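Side-chain contact in oxidoreductase (Ralstonia eutropha, PDB 3HJ9), which binds flavin mononucleotide and is probably a nitroreductase-like oxidoreductase of unassigned substrate: residues 155-160 against 202-207. Residues are numbered along the deposited sequence; the frame is centred on the assembly and turned at random. Where two conformers were deposited one is given.
Sequences LRETFS and DEEPIL. With FMN (flavin mononucleotide), chain F.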
ATOM      1  N   LEU A 155      11.628  11.667  -6.048  1.00 20.23           N
ATOM      2  CA  LEU A 155      10.618  11.025  -5.185  1.00 19.59           C
ATOM      3  C   LEU A 155       9.373  10.553  -5.904  1.00 19.79           C
ATOM      4  O   LEU A 155       8.569   9.877  -5.259  1.00 20.99           O
ATOM      5  CB  LEU A 155      10.207  11.962  -4.035  1.00 19.41           C
ATOM      6  CG  LEU A 155      11.292  12.307  -3.032  1.00 19.04           C
ATOM      7  CD1 LEU A 155      10.801  13.366  -2.071  1.00 19.17           C
ATOM      8  CD2 LEU A 155      11.714  11.054  -2.304  1.00 18.74           C
ATOM      9  N   ARG A 156       9.225  10.846  -7.210  1.00 18.90           N
ATOM     10  CA  ARG A 156       8.017  10.487  -7.957  1.00 19.26           C
ATOM     11  C   ARG A 156       7.769   8.990  -8.048  1.00 20.81           C
ATOM     12  O   ARG A 156       6.615   8.563  -7.895  1.00 20.45           O
ATOM     13  CB  ARG A 156       7.974  11.096  -9.357  1.00 18.10           C
ATOM     14  CG  ARG A 156       7.894  12.593  -9.338  1.00 16.64           C
ATOM     15  CD  ARG A 156       7.994  13.164 -10.722  1.00 15.34           C
ATOM     16  NE  ARG A 156       8.275  14.584 -10.617  1.00 14.33           N
ATOM     17  CZ  ARG A 156       8.807  15.359 -11.553  1.00 13.40           C
ATOM     18  NH1 ARG A 156       9.155  14.885 -12.764  1.00 13.14           N
ATOM     19  NH2 ARG A 156       9.010  16.641 -11.256  1.00 11.39           N
ATOM     20  N   GLU A 157       8.827   8.207  -8.287  1.00 20.98           N
ATOM     21  CA  GLU A 157       8.645   6.738  -8.369  0.50 21.17           C
ATOM     22  C   GLU A 157       8.229   6.207  -7.009  1.00 20.58           C
ATOM     23  O   GLU A 157       7.331   5.373  -6.957  1.00 18.82           O
ATOM     24  CB  GLU A 157       9.861   5.967  -8.902  0.50 21.92           C
ATOM     25  CG  GLU A 157       9.615   4.427  -9.006  0.50 22.54           C
ATOM     26  CD  GLU A 157       8.414   4.041  -9.876  0.50 22.95           C
ATOM     27  OE1 GLU A 157       8.530   4.120 -11.110  0.50 21.50           O
ATOM     28  OE2 GLU A 157       7.361   3.602  -9.331  0.50 24.98           O
ATOM     29  N   THR A 158       8.834   6.707  -5.918  1.00 20.36           N
ATOM     30  CA  THR A 158       8.442   6.289  -4.557  1.00 19.82           C
ATOM     31  C   THR A 158       6.968   6.659  -4.254  1.00 20.01           C
ATOM     32  O   THR A 158       6.211   5.846  -3.738  1.00 18.78           O
ATOM     33  CB  THR A 158       9.321   6.920  -3.480  1.00 20.26           C
ATOM     34  OG1 THR A 158      10.694   6.565  -3.710  1.00 21.19           O
ATOM     35  CG2 THR A 158       8.901   6.462  -2.071  1.00 19.56           C
ATOM     36  N   PHE A 159       6.585   7.895  -4.564  1.00 20.02           N
ATOM     37  CA  PHE A 159       5.202   8.370  -4.309  1.00 19.06           C
ATOM     38  C   PHE A 159       4.171   7.614  -5.134  1.00 18.10           C
ATOM     39  O   PHE A 159       3.147   7.198  -4.595  1.00 19.42           O
ATOM     40  CB  PHE A 159       5.115   9.863  -4.544  1.00 18.32           C
ATOM     41  CG  PHE A 159       5.781  10.718  -3.487  1.00 17.29           C
ATOM     42  CD1 PHE A 159       6.574  10.197  -2.446  1.00 18.62           C
ATOM     43  CD2 PHE A 159       5.712  12.079  -3.616  1.00 17.95           C
ATOM     44  CE1 PHE A 159       7.177  10.998  -1.538  1.00 18.44           C
ATOM     45  CE2 PHE A 159       6.359  12.917  -2.692  1.00 17.98           C
ATOM     46  CZ  PHE A 159       7.068  12.376  -1.644  1.00 18.46           C
ATOM     47  N   SER A 160       4.455   7.400  -6.416  1.00 18.05           N
ATOM     48  CA  SER A 160       3.580   6.623  -7.320  0.50 17.60           C
ATOM     49  C   SER A 160       3.408   5.190  -6.852  1.00 17.58           C
ATOM     50  O   SER A 160       2.285   4.700  -6.733  1.00 16.58           O
ATOM     51  CB  SER A 160       4.165   6.548  -8.725  0.50 17.34           C
ATOM     52  OG  SER A 160       4.275   7.823  -9.272  0.50 15.98           O
ATOM     53  N   ASP A 202       2.479  10.897 -20.840  1.00 21.15           N
ATOM     54  CA  ASP A 202       2.685  11.142 -19.404  1.00 21.89           C
ATOM     55  C   ASP A 202       2.069  10.082 -18.437  1.00 20.49           C
ATOM     56  O   ASP A 202       2.100  10.286 -17.231  1.00 20.65           O
ATOM     57  CB  ASP A 202       2.262  12.594 -19.037  1.00 23.17           C
ATOM     58  CG  ASP A 202       0.751  12.842 -19.142  1.00 24.73           C
ATOM     59  OD1 ASP A 202      -0.023  11.893 -19.360  1.00 26.27           O
ATOM     60  OD2 ASP A 202       0.335  14.017 -19.023  1.00 28.14           O
ATOM     61  N   GLU A 203       1.558   8.957 -18.957  1.00 19.09           N
ATOM     62  CA  GLU A 203       0.919   7.902 -18.160  1.00 19.47           C
ATOM     63  C   GLU A 203       1.768   6.649 -18.136  1.00 18.82           C
ATOM     64  O   GLU A 203       2.067   6.107 -19.177  1.00 20.18           O
ATOM     65  CB  GLU A 203      -0.468   7.584 -18.722  1.00 20.38           C
ATOM     66  CG  GLU A 203      -1.455   8.699 -18.450  1.00 22.64           C
ATOM     67  CD  GLU A 203      -2.772   8.611 -19.218  1.00 24.69           C
ATOM     68  OE1 GLU A 203      -2.876   7.895 -20.258  1.00 26.38           O
ATOM     69  OE2 GLU A 203      -3.720   9.316 -18.785  1.00 27.08           O
ATOM     70  N   GLU A 204       2.103   6.162 -16.948  1.00 18.81           N
ATOM     71  CA  GLU A 204       3.005   5.019 -16.779  1.00 19.25           C
ATOM     72  C   GLU A 204       2.376   3.932 -15.902  1.00 19.28           C
ATOM     73  O   GLU A 204       2.050   4.216 -14.753  1.00 15.15           O
ATOM     74  CB  GLU A 204       4.300   5.497 -16.115  1.00 19.67           C
ATOM     75  CG  GLU A 204       5.307   4.373 -15.825  1.00 21.00           C
ATOM     76  CD  GLU A 204       6.612   4.861 -15.242  1.00 21.90           C
ATOM     77  OE1 GLU A 204       6.541   5.718 -14.329  1.00 22.89           O
ATOM     78  OE2 GLU A 204       7.687   4.334 -15.660  1.00 21.76           O
ATOM     79  N   PRO A 205       2.201   2.696 -16.437  1.00 18.01           N
ATOM     80  CA  PRO A 205       1.750   1.591 -15.585  1.00 18.43           C
ATOM     81  C   PRO A 205       2.800   1.303 -14.511  1.00 18.85           C
ATOM     82  O   PRO A 205       3.980   1.228 -14.858  1.00 18.90           O
ATOM     83  CB  PRO A 205       1.648   0.384 -16.546  1.00 18.14           C
ATOM     84  CG  PRO A 205       1.817   0.909 -17.916  1.00 18.94           C
ATOM     85  CD  PRO A 205       2.384   2.293 -17.851  1.00 18.99           C
ATOM     86  N   ILE A 206       2.379   1.198 -13.247  1.00 19.35           N
ATOM     87  CA  ILE A 206       3.280   0.971 -12.102  1.00 21.25           C
ATOM     88  C   ILE A 206       3.148  -0.447 -11.541  1.00 21.34           C
ATOM     89  O   ILE A 206       4.127  -1.074 -11.225  1.00 23.07           O
ATOM     90  CB  ILE A 206       2.995   1.998 -10.921  1.00 21.89           C
ATOM     91  CG1 ILE A 206       3.172   3.439 -11.384  1.00 23.35           C
ATOM     92  CG2 ILE A 206       4.008   1.835  -9.794  1.00 24.09           C
ATOM     93  CD1 ILE A 206       4.596   3.716 -12.052  1.00 21.97           C
ATOM     94  N   LEU A 207       1.916  -0.880 -11.317  1.00 22.44           N
ATOM     95  CA  LEU A 207       1.587  -2.214 -10.826  1.00 22.49           C
ATOM     96  C   LEU A 207       0.314  -2.690 -11.478  1.00 22.47           C
ATOM     97  O   LEU A 207      -0.513  -1.871 -11.895  1.00 22.76           O
ATOM     98  CB  LEU A 207       1.295  -2.177  -9.313  1.00 21.52           C
ATOM     99  CG  LEU A 207       2.345  -1.763  -8.307  1.00 21.23           C
ATOM    100  CD1 LEU A 207       1.667  -1.575  -6.914  1.00 18.24           C
ATOM    101  CD2 LEU A 207       3.508  -2.782  -8.259  1.00 18.63           C
TER
HETATM  102  N1  FMN F 300       1.302  14.308   4.055  1.00 24.18           N
HETATM  103  C2  FMN F 300       2.159  15.166   4.705  1.00 25.34           C
HETATM  104  O2  FMN F 300       1.723  15.993   5.493  1.00 26.70           O
HETATM  105  N3  FMN F 300       3.527  15.077   4.485  1.00 25.18           N
HETATM  106  C4  FMN F 300       4.049  14.179   3.592  1.00 24.97           C
HETATM  107  O4  FMN F 300       5.290  14.132   3.454  1.00 26.71           O
HETATM  108  C4A FMN F 300       3.191  13.320   2.915  1.00 24.65           C
HETATM  109  N5  FMN F 300       3.714  12.374   2.046  1.00 23.31           N
HETATM  110  C5A FMN F 300       2.915  11.462   1.392  1.00 24.13           C
HETATM  111  C6  FMN F 300       3.521  10.535   0.518  1.00 23.83           C
HETATM  112  C7  FMN F 300       2.724   9.596  -0.153  1.00 22.59           C
HETATM  113  C7M FMN F 300       3.373   8.603  -1.066  1.00 22.81           C
HETATM  114  C8  FMN F 300       1.344   9.599   0.034  1.00 22.62           C
HETATM  115  C8M FMN F 300       0.452   8.618  -0.670  1.00 22.66           C
HETATM  116  C9  FMN F 300       0.749  10.513   0.894  1.00 22.91           C
HETATM  117  C9A FMN F 300       1.515  11.484   1.602  1.00 22.94           C
HETATM  118  N10 FMN F 300       0.972  12.452   2.489  1.00 22.98           N
HETATM  119  C10 FMN F 300       1.805  13.370   3.149  1.00 24.39           C
HETATM  120  C1' FMN F 300      -0.492  12.499   2.785  1.00 23.75           C
HETATM  121  C2' FMN F 300      -1.315  13.122   1.693  1.00 22.80           C
HETATM  122  O2' FMN F 300      -1.056  14.500   1.721  1.00 23.67           O
HETATM  123  C3' FMN F 300      -2.798  12.817   1.889  1.00 23.05           C
HETATM  124  O3' FMN F 300      -2.945  11.439   1.719  1.00 22.70           O
HETATM  125  C4' FMN F 300      -3.710  13.649   0.955  1.00 23.04           C
HETATM  126  O4' FMN F 300      -3.670  14.964   1.411  1.00 25.00           O
HETATM  127  C5' FMN F 300      -5.182  13.286   0.933  1.00 24.48           C
HETATM  128  O5' FMN F 300      -5.672  13.234   2.261  1.00 23.09           O
HETATM  129  P   FMN F 300      -6.263  11.834   2.790  1.00 23.60           P
HETATM  130  O1P FMN F 300      -7.054  11.060   1.767  1.00 22.19           O
HETATM  131  O2P FMN F 300      -5.129  10.884   3.185  1.00 22.82           O
HETATM  132  O3P FMN F 300      -7.058  12.220   4.011  1.00 21.69           O
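Glu157, near the start of the helix, meets Ile206 and comes near Glu204 on strand 203-212. Its contact with Ile206 is a van der Waals one. In the conformer given, the carboxylate lies against two carbon branches of the isoleucine: Glu157 OE2 is 3.8 Å from Ile206 CG2, and CD1 of the same isoleucine is also close. The two side chains come from opposite directions. Glu157 has CG anti to the backbone N (chi1 -179°), and a bend at chi2 then brings the carboxylate closer to the strand. From the next turn of the helix, Ser160 points its CB at Ile206 CG1, 4.2 Å away. Ala143 of strand 137-144 touches both Ser160 and Ile206.

Two acids also come close without touching. Glu157 OE1 stands 4.1 Å from Glu204 OE1. The side chains cross at about a right angle, and the carboxylate planes are 52° apart. Arg190 NH1 forms salt bridges with Glu157 OE1 and Glu204 OE2, which probably offsets the repulsion. His145 NE2 is hydrogen-bonded to Glu204 OE1.

The segments belong to the FMN-dependent nitroreductase fold, here a dimer. Helix 156-177 packs beside the antiparallel sheet, and the short axes of 156-160 and 203-207 pass 10.3 Å apart. Ile206 and Leu207 both face Phe141, forming a classic beta bulge.

Two hydrogen bonds tie Ser160 back to its own helix. In the conformer given, Ser160 OG donates to Arg156 O at 2.8 Å, from above the carbonyl plane. Ser160 N reaches the same oxygen from the opposite face, so in this conformer two donors grip it.

On the flavin side, Phe159 lines the FMN pocket. Its ring has FMN C6 over one face, near the rim, and Leu155 CB over the other. Phe159 CA lies 3.7 Å from the flavin methyl C7M. The ring also meets Trp187 of the second subunit.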